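Local atomic coordinates of putative peptidase (Parabacteroides merdae, PDB entry 4L8K), a protein that is a putative peptidase of family S41, and so probably hydrolyses peptide bonds with a catalytic serine, as its relatives do. Residues A267-V270 with Q276-E279; R114-Q119 with L309-G314; R171-R176 with R233-V238. All coordinates share one frame; numbering follows the deposited sequence.

Contact 1. Residues A267-V270 with Q276-E279; sequences ACPV and QHTE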
loop_
_atom_site.group_PDB
_atom_site.type_symbol
_atom_site.label_atom_id
_atom_site.label_comp_id
_atom_site.label_asym_id
_atom_site.label_seq_id
_atom_site.Cartn_x
_atom_site.Cartn_y
_atom_site.Cartn_z
ATOM N N ALA A 267 5.550 -6.011 -10.792
ATOM C CA ALA A 267 5.879 -6.065 -12.214
ATOM C C ALA A 267 6.452 -4.780 -12.746
ATOM O O ALA A 267 7.263 -4.817 -13.688
ATOM C CB ALA A 267 4.637 -6.411 -13.028
ATOM N N CYS A 268 6.005 -3.635 -12.205
ATOM C CA CYS A 268 6.417 -2.340 -12.741
ATOM C C CYS A 268 6.796 -1.335 -11.648
ATOM O O CYS A 268 6.010 -1.137 -10.722
ATOM C CB CYS A 268 5.312 -1.757 -13.623
ATOM S SG CYS A 268 4.473 -2.951 -14.695
ATOM N N PRO A 269 7.919 -0.586 -11.795
ATOM C CA PRO A 269 8.178 0.504 -10.842
ATOM C C PRO A 269 7.140 1.642 -11.027
ATOM O O PRO A 269 6.844 2.051 -12.154
ATOM C CB PRO A 269 9.586 1.001 -11.213
ATOM C CG PRO A 269 10.121 0.024 -12.182
ATOM C CD PRO A 269 8.961 -0.632 -12.839
ATOM N N VAL A 270 6.560 2.110 -9.919
ATOM C CA VAL A 270 5.639 3.243 -9.889
ATOM C C VAL A 270 6.434 4.399 -9.288
ATOM O O VAL A 270 7.075 4.230 -8.240
ATOM C CB VAL A 270 4.308 2.954 -9.140
ATOM C CG1 VAL A 270 3.541 4.242 -8.838
ATOM C CG2 VAL A 270 3.430 1.989 -9.930
ATOM N N GLN A 276 10.491 9.641 -8.203
ATOM C CA GLN A 276 11.064 8.818 -7.130
ATOM C C GLN A 276 10.203 7.574 -6.910
ATOM O O GLN A 276 8.973 7.644 -6.981
ATOM C CB GLN A 276 11.233 9.618 -5.820
ATOM C CG GLN A 276 12.034 10.932 -5.973
ATOM C CD GLN A 276 13.439 10.800 -6.580
ATOM O OE1 GLN A 276 14.195 9.842 -6.374
ATOM N NE2 GLN A 276 13.750 11.710 -7.465
ATOM N N HIS A 277 10.869 6.431 -6.649
ATOM C CA HIS A 277 10.227 5.134 -6.429
ATOM C C HIS A 277 9.378 5.119 -5.156
ATOM O O HIS A 277 9.831 5.578 -4.111
ATOM C CB HIS A 277 11.291 4.028 -6.373
ATOM C CG HIS A 277 11.901 3.746 -7.697
ATOM N ND1 HIS A 277 11.465 2.697 -8.473
ATOM C CD2 HIS A 277 12.864 4.416 -8.367
ATOM C CE1 HIS A 277 12.179 2.757 -9.580
ATOM N NE2 HIS A 277 13.028 3.779 -9.565
ATOM N N THR A 278 8.137 4.603 -5.259
ATOM C CA THR A 278 7.185 4.480 -4.127
ATOM C C THR A 278 7.074 3.007 -3.663
ATOM O O THR A 278 6.360 2.709 -2.701
ATOM C CB THR A 278 5.787 5.019 -4.545
ATOM O OG1 THR A 278 5.275 4.214 -5.613
ATOM C CG2 THR A 278 5.813 6.498 -4.959
ATOM N N GLU A 279 7.787 2.089 -4.360
ATOM C CA GLU A 279 7.772 0.647 -4.110
ATOM C C GLU A 279 8.096 0.275 -2.670
ATOM O O GLU A 279 7.527 -0.665 -2.143
ATOM C CB GLU A 279 8.780 -0.064 -5.045
ATOM C CG GLU A 279 8.839 -1.583 -4.868
ATOM C CD GLU A 279 7.608 -2.378 -5.290
ATOM O OE1 GLU A 279 6.774 -1.851 -6.068
ATOM O OE2 GLU A 279 7.496 -3.550 -4.852
HETATM O O HOH W 1 6.735 0.529 -7.843
HETATM O O HOH W 2 8.869 2.153 -7.493
#

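Contact 2. Residues R114-Q119 with L309-G314; sequences RLADDQ and LLLAKG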
loop_
_atom_site.group_PDB
_atom_site.type_symbol
_atom_site.label_atom_id
_atom_site.label_comp_id
_atom_site.label_asym_id
_atom_site.label_seq_id
_atom_site.Cartn_x
_atom_site.Cartn_y
_atom_site.Cartn_z
ATOM N N ARG A 114 -19.565 10.164 12.376
ATOM C CA ARG A 114 -19.137 11.496 12.813
ATOM C C ARG A 114 -18.545 11.398 14.227
ATOM O O ARG A 114 -19.117 10.744 15.110
ATOM C CB ARG A 114 -20.285 12.520 12.775
ATOM C CG ARG A 114 -20.717 12.853 11.371
ATOM C CD ARG A 114 -21.689 14.017 11.308
ATOM N NE ARG A 114 -22.846 13.856 12.190
ATOM C CZ ARG A 114 -24.112 13.962 11.792
ATOM N NH1 ARG A 114 -24.400 14.185 10.514
ATOM N NH2 ARG A 114 -25.096 13.860 12.670
ATOM N N LEU A 115 -17.403 12.056 14.426
ATOM C CA LEU A 115 -16.731 12.123 15.717
ATOM C C LEU A 115 -16.619 13.593 16.191
ATOM O O LEU A 115 -16.888 14.517 15.417
ATOM C CB LEU A 115 -15.312 11.484 15.610
ATOM C CG LEU A 115 -15.183 10.039 15.065
ATOM C CD1 LEU A 115 -13.707 9.651 14.965
ATOM C CD2 LEU A 115 -15.956 9.048 15.946
ATOM N N ALA A 116 -16.191 13.790 17.462
ATOM C CA ALA A 116 -15.916 15.069 18.106
ATOM C C ALA A 116 -17.088 16.088 17.950
ATOM O O ALA A 116 -16.956 17.133 17.278
ATOM C CB ALA A 116 -14.621 15.649 17.542
ATOM N N ASP A 117 -18.221 15.781 18.592
ATOM C CA ASP A 117 -19.451 16.595 18.591
ATOM C C ASP A 117 -19.878 16.952 17.146
ATOM O O ASP A 117 -20.222 18.099 16.833
ATOM C CB ASP A 117 -19.309 17.852 19.491
ATOM C CG ASP A 117 -20.616 18.543 19.904
ATOM O OD1 ASP A 117 -21.680 17.873 19.909
ATOM O OD2 ASP A 117 -20.569 19.742 20.251
ATOM N N ASP A 118 -19.825 15.929 16.262
ATOM C CA ASP A 118 -20.227 15.951 14.851
ATOM C C ASP A 118 -19.405 16.929 13.977
ATOM O O ASP A 118 -19.839 17.257 12.870
ATOM C CB ASP A 118 -21.737 16.277 14.744
ATOM C CG ASP A 118 -22.614 15.256 15.448
ATOM O OD1 ASP A 118 -22.531 14.057 15.095
ATOM O OD2 ASP A 118 -23.363 15.650 16.371
ATOM N N GLN A 119 -18.195 17.331 14.430
ATOM C CA GLN A 119 -17.322 18.252 13.682
ATOM C C GLN A 119 -16.426 17.528 12.714
ATOM O O GLN A 119 -15.921 18.163 11.777
ATOM C CB GLN A 119 -16.425 19.078 14.625
ATOM C CG GLN A 119 -17.180 20.049 15.561
ATOM C CD GLN A 119 -16.267 20.693 16.593
ATOM O OE1 GLN A 119 -15.867 21.864 16.482
ATOM N NE2 GLN A 119 -15.872 19.924 17.593
ATOM N N LEU A 309 -5.542 17.819 15.103
ATOM C CA LEU A 309 -5.100 18.614 13.957
ATOM C C LEU A 309 -6.268 19.271 13.207
ATOM O O LEU A 309 -6.199 20.456 12.933
ATOM C CB LEU A 309 -4.266 17.760 13.007
ATOM C CG LEU A 309 -3.551 18.494 11.887
ATOM C CD1 LEU A 309 -2.667 19.659 12.430
ATOM C CD2 LEU A 309 -2.707 17.517 11.100
ATOM N N LEU A 310 -7.330 18.514 12.906
ATOM C CA LEU A 310 -8.512 19.023 12.208
ATOM C C LEU A 310 -9.309 20.052 13.032
ATOM O O LEU A 310 -9.963 20.918 12.450
ATOM C CB LEU A 310 -9.444 17.875 11.810
ATOM C CG LEU A 310 -8.978 16.935 10.695
ATOM C CD1 LEU A 310 -9.920 15.760 10.559
ATOM C CD2 LEU A 310 -8.853 17.665 9.358
ATOM N N LEU A 311 -9.286 19.934 14.370
ATOM C CA LEU A 311 -9.989 20.847 15.278
ATOM C C LEU A 311 -9.156 22.088 15.578
ATOM O O LEU A 311 -9.707 23.072 16.081
ATOM C CB LEU A 311 -10.385 20.161 16.594
ATOM C CG LEU A 311 -11.504 19.116 16.506
ATOM C CD1 LEU A 311 -11.802 18.559 17.884
ATOM C CD2 LEU A 311 -12.783 19.665 15.811
ATOM N N ALA A 312 -7.835 22.044 15.293
ATOM C CA ALA A 312 -6.935 23.168 15.532
ATOM C C ALA A 312 -7.434 24.352 14.716
ATOM O O ALA A 312 -7.525 24.284 13.487
ATOM C CB ALA A 312 -5.502 22.792 15.195
ATOM N N LYS A 313 -7.971 25.350 15.445
ATOM C CA LYS A 313 -8.634 26.518 14.862
ATOM C C LYS A 313 -7.662 27.537 14.255
ATOM O O LYS A 313 -6.655 27.903 14.874
ATOM C CB LYS A 313 -9.580 27.208 15.874
ATOM C CG LYS A 313 -8.965 27.608 17.220
ATOM C CD LYS A 313 -10.040 27.837 18.286
ATOM C CE LYS A 313 -10.500 26.561 18.964
ATOM N NZ LYS A 313 -11.612 26.812 19.913
ATOM N N GLY A 314 -8.002 27.966 13.036
ATOM C CA GLY A 314 -7.283 28.971 12.261
ATOM C C GLY A 314 -8.061 30.270 12.254
ATOM O O GLY A 314 -8.595 30.669 13.297
#

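Contact 3. Residues R171-R176 with R233-V238; sequences RFLEER and RLLPQV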
loop_
_atom_site.group_PDB
_atom_site.type_symbol
_atom_site.label_atom_id
_atom_site.label_comp_id
_atom_site.label_asym_id
_atom_site.label_seq_id
_atom_site.Cartn_x
_atom_site.Cartn_y
_atom_site.Cartn_z
ATOM N N ARG A 171 -12.585 12.259 -6.047
ATOM C CA ARG A 171 -13.497 13.069 -5.240
ATOM C C ARG A 171 -12.773 14.174 -4.466
ATOM O O ARG A 171 -13.426 15.035 -3.894
ATOM C CB ARG A 171 -14.277 12.194 -4.244
ATOM C CG ARG A 171 -15.167 11.130 -4.890
ATOM C CD ARG A 171 -16.208 11.755 -5.806
ATOM N NE ARG A 171 -17.209 10.785 -6.239
ATOM C CZ ARG A 171 -18.428 10.688 -5.726
ATOM N NH1 ARG A 171 -18.828 11.531 -4.791
ATOM N NH2 ARG A 171 -19.270 9.764 -6.170
ATOM N N PHE A 172 -11.440 14.187 -4.468
ATOM C CA PHE A 172 -10.672 15.163 -3.700
ATOM C C PHE A 172 -9.881 16.122 -4.612
ATOM O O PHE A 172 -9.156 16.990 -4.124
ATOM C CB PHE A 172 -9.743 14.412 -2.732
ATOM C CG PHE A 172 -10.495 13.550 -1.748
ATOM C CD1 PHE A 172 -10.928 14.071 -0.532
ATOM C CD2 PHE A 172 -10.786 12.224 -2.041
ATOM C CE1 PHE A 172 -11.665 13.291 0.363
ATOM C CE2 PHE A 172 -11.511 11.437 -1.138
ATOM C CZ PHE A 172 -11.934 11.977 0.069
ATOM N N LEU A 173 -10.083 16.008 -5.923
ATOM C CA LEU A 173 -9.409 16.820 -6.936
ATOM C C LEU A 173 -10.189 18.067 -7.281
ATOM O O LEU A 173 -11.417 18.047 -7.310
ATOM C CB LEU A 173 -9.203 15.973 -8.204
ATOM C CG LEU A 173 -7.846 15.280 -8.377
ATOM C CD1 LEU A 173 -7.579 14.271 -7.268
ATOM C CD2 LEU A 173 -7.793 14.570 -9.682
ATOM N N GLU A 174 -9.460 19.158 -7.559
ATOM C CA GLU A 174 -9.997 20.453 -7.987
ATOM C C GLU A 174 -9.902 20.548 -9.504
ATOM O O GLU A 174 -10.736 21.172 -10.169
ATOM C CB GLU A 174 -9.206 21.598 -7.327
ATOM N N GLU A 175 -8.871 19.905 -10.057
ATOM C CA GLU A 175 -8.557 19.911 -11.481
ATOM C C GLU A 175 -7.791 18.662 -11.842
ATOM O O GLU A 175 -7.276 17.983 -10.948
ATOM C CB GLU A 175 -7.714 21.170 -11.824
ATOM C CG GLU A 175 -6.383 21.222 -11.086
ATOM C CD GLU A 175 -5.463 22.404 -11.309
ATOM O OE1 GLU A 175 -5.849 23.354 -12.030
ATOM O OE2 GLU A 175 -4.348 22.381 -10.739
ATOM N N ARG A 176 -7.677 18.378 -13.148
ATOM C CA ARG A 176 -6.891 17.270 -13.692
ATOM C C ARG A 176 -5.435 17.452 -13.238
ATOM O O ARG A 176 -4.935 18.575 -13.226
ATOM C CB ARG A 176 -7.024 17.226 -15.237
ATOM C CG ARG A 176 -6.241 16.085 -15.926
ATOM C CD ARG A 176 -6.679 15.966 -17.369
ATOM N NE ARG A 176 -5.807 15.121 -18.192
ATOM C CZ ARG A 176 -5.946 13.804 -18.341
ATOM N NH1 ARG A 176 -6.893 13.145 -17.674
ATOM N NH2 ARG A 176 -5.117 13.129 -19.122
ATOM N N ARG A 233 -1.563 12.431 -1.209
ATOM C CA ARG A 233 -0.557 13.340 -0.651
ATOM C C ARG A 233 -0.156 14.464 -1.609
ATOM O O ARG A 233 0.596 15.359 -1.196
ATOM C CB ARG A 233 0.699 12.592 -0.140
ATOM C CG ARG A 233 1.355 11.614 -1.103
ATOM C CD ARG A 233 2.233 12.274 -2.131
ATOM N NE ARG A 233 3.041 11.268 -2.823
ATOM C CZ ARG A 233 4.263 10.934 -2.450
ATOM N NH1 ARG A 233 4.832 11.533 -1.415
ATOM N NH2 ARG A 233 4.935 10.007 -3.118
ATOM N N LEU A 234 -0.638 14.444 -2.876
ATOM C CA LEU A 234 -0.361 15.529 -3.829
ATOM C C LEU A 234 -1.353 16.661 -3.669
ATOM O O LEU A 234 -1.165 17.721 -4.250
ATOM C CB LEU A 234 -0.459 15.017 -5.294
ATOM C CG LEU A 234 0.412 13.829 -5.727
ATOM C CD1 LEU A 234 0.034 13.393 -7.123
ATOM C CD2 LEU A 234 1.893 14.179 -5.665
ATOM N N LEU A 235 -2.431 16.436 -2.915
ATOM C CA LEU A 235 -3.532 17.373 -2.793
ATOM C C LEU A 235 -3.348 18.346 -1.626
ATOM O O LEU A 235 -2.914 17.956 -0.533
ATOM C CB LEU A 235 -4.848 16.597 -2.708
ATOM C CG LEU A 235 -5.054 15.558 -3.858
ATOM C CD1 LEU A 235 -6.337 14.760 -3.664
ATOM C CD2 LEU A 235 -5.037 16.232 -5.248
ATOM N N PRO A 236 -3.627 19.650 -1.890
ATOM C CA PRO A 236 -3.370 20.693 -0.871
ATOM C C PRO A 236 -4.154 20.538 0.445
ATOM O O PRO A 236 -3.644 20.952 1.489
ATOM C CB PRO A 236 -3.767 22.005 -1.586
ATOM C CG PRO A 236 -4.663 21.595 -2.730
ATOM C CD PRO A 236 -4.113 20.240 -3.159
ATOM N N GLN A 237 -5.375 19.965 0.416
ATOM C CA GLN A 237 -6.172 19.815 1.636
ATOM C C GLN A 237 -5.826 18.532 2.396
ATOM O O GLN A 237 -6.352 18.335 3.495
ATOM C CB GLN A 237 -7.688 19.864 1.334
ATOM C CG GLN A 237 -8.278 18.570 0.740
ATOM C CD GLN A 237 -8.178 18.450 -0.757
ATOM O OE1 GLN A 237 -7.207 18.890 -1.405
ATOM N NE2 GLN A 237 -9.192 17.824 -1.333
ATOM N N VAL A 238 -4.930 17.697 1.855
ATOM C CA VAL A 238 -4.635 16.395 2.461
ATOM C C VAL A 238 -3.337 16.380 3.287
ATOM O O VAL A 238 -2.284 16.826 2.822
ATOM C CB VAL A 238 -4.603 15.249 1.388
ATOM C CG1 VAL A 238 -4.183 13.909 1.993
ATOM C CG2 VAL A 238 -5.936 15.112 0.652
HETATM O O HOH W 3 -7.809 19.308 -4.201
#

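Contact 1. Residues A267-V270 with Q276-E279
T278 turns its hydroxyl between its own backbone N and carbonyl carbon (chi1 63°), which aims OG1 at the carbonyl oxygen of V270. V270 holds CG1 anti to its backbone N (chi1 166°), and that methyl lies 3.7 Å from T278 OG1. The peptide N of T278 reaches the same oxygen, so one residue grips V270 O with both its backbone and its side chain. The bond from T278 N to V270 O is 3.2 Å long, nearly straight at 162°, and arrives almost end-on to the carbonyl. T278 OG1 donates to V270 O over the same 3.2 Å, but from above the carbonyl plane.

H277 brings its imidazole up to P269 obliquely, H277 CE1 3.5 Å from P269 CB, and the ring also meets that of F28. Two waters fill in the polar links. One donates to V270 O and pairs with H277 ND1, 2.8 Å from each atom. The other accepts from V270 N at 2.6 Å and donates to E279 OE1 at 3.0 Å, with a weak link to C268 O. The second carboxylate oxygen of E279, OE2, is hydrogen-bonded to S266 OG.

The contact closes a short excursion of the chain: V270 enters strand 270-271, and after a few residues the backbone returns beside it. Helix 224-232 packs against V270 and T278 through D227 and N230. A methylpentanediol molecule sits near the V270 side chain and a phosphate near that of E279, both probably brought in by the crystallisation solution. With three donors on V270 O and a water on V270 N, both polar backbone atoms of this residue are satisfied, and the return loop is tied to the strand by directional bonds more than by apolar packing.

Contact 2. Residues R114-Q119 with L309-G314
A116 and Q119, the two ends of a type I' beta turn, meet L311 in the last turn of helix 301-311. The turn links strands 110-115 and 120-125 into a beta hairpin of the mixed sheet, in a protein of the ClpP/crotonase clan, and the contact sits at the surface.

Apolar packing comes first. L311 swings CG anti to its carbonyl carbon (chi1 -71°), and its two methyls divide the work. CD1 of L311 faces A116 CB at 4.1 Å. The other methyl, L311 CD2, sits over the amide of Q119, 3.6 Å from NE2 and 3.7 Å from CD, and the two side chains run across each other at about a right angle. I307, one turn earlier on the helix, touches both L115 and A116, while L310 and L311 rest on I120.

The hydrogen bonds belong to the turn itself. The A116 carbonyl oxygen takes two donors from Q119: the backbone N at 3.1 Å closes the turn, and the amide NE2 adds a bond of 3.0 Å to A116 O at 165°. They come from opposite faces of the carbonyl plane. The second bond, which lies in the plane of the Q119 amide, holds that flat group in place under the leucine methyl. Outside the turn, K148 links the two sides, pairing with the Q119 backbone and reaching L310 O through NZ.

The salt bridge lies within the hairpin, away from L311. R114 NE bonds D118 OD1 at 2.9 Å as part of it, joining the end of strand 110-115 to the turn, while R114 NH1 bonds the carbonyl of H143. The carboxylate oxygen D118 OD1 lies in the guanidinium plane of R114, yet NE meets it from above the carboxylate plane.

Contact 3. Residues R171-R176 with R233-V238
Q237 reaches across to the backbone of F172, joining two loops that each follow a helix. The loop carrying Q237 is the return leg of a beta-alpha-beta crossover, strand 213-217 to helix 224-232 to strand 238-242, and L235 to V238 form a type I turn within it.

The glutamine side chain is folded. Q237 puts CG between its backbone N and carbonyl carbon (chi1 77°), then bends again at chi2 (-86°), which turns the amide toward F172. Q237 NE2 donates to F172 O at 2.9 Å in the carbonyl plane, on a lone pair, and also bonds W209 O. The same nitrogen stands at the edge of the F172 ring, near its plane.

L235 sets CG anti to its carbonyl carbon; its CD1 packs on F172 CB at 3.5 Å, and both methyls of L235 lie 3.8 Å from L173 CD1. L173 crosses it at about a right angle, its CB starting away but its tip coming back. A water finishes the polar arrangement, donating to F172 O at 2.7 Å and to Q237 OE1 at 2.9 Å.

The three contacts come in the order 2, 3, 1, 2 along the chain: residues 114-119 and 309-314 lie at the two outer ends, contact 3 closes next, and contact 1 follows. Contacts 2 and 3 have centres about 20 Å apart on the same side of the chain's centre, both at the mixed seven-stranded sheet. Contact 1 lies on the other side from contact 2, centres about 36 Å apart. Contacts 1 and 3 touch where T278 CG2 packs on R233 NH2 at 4.1 Å. They also share helix 224-232 and the small sheet in which strand 177-182 pairs with 270-271, so the core sheet and this outlying sheet are joined through them.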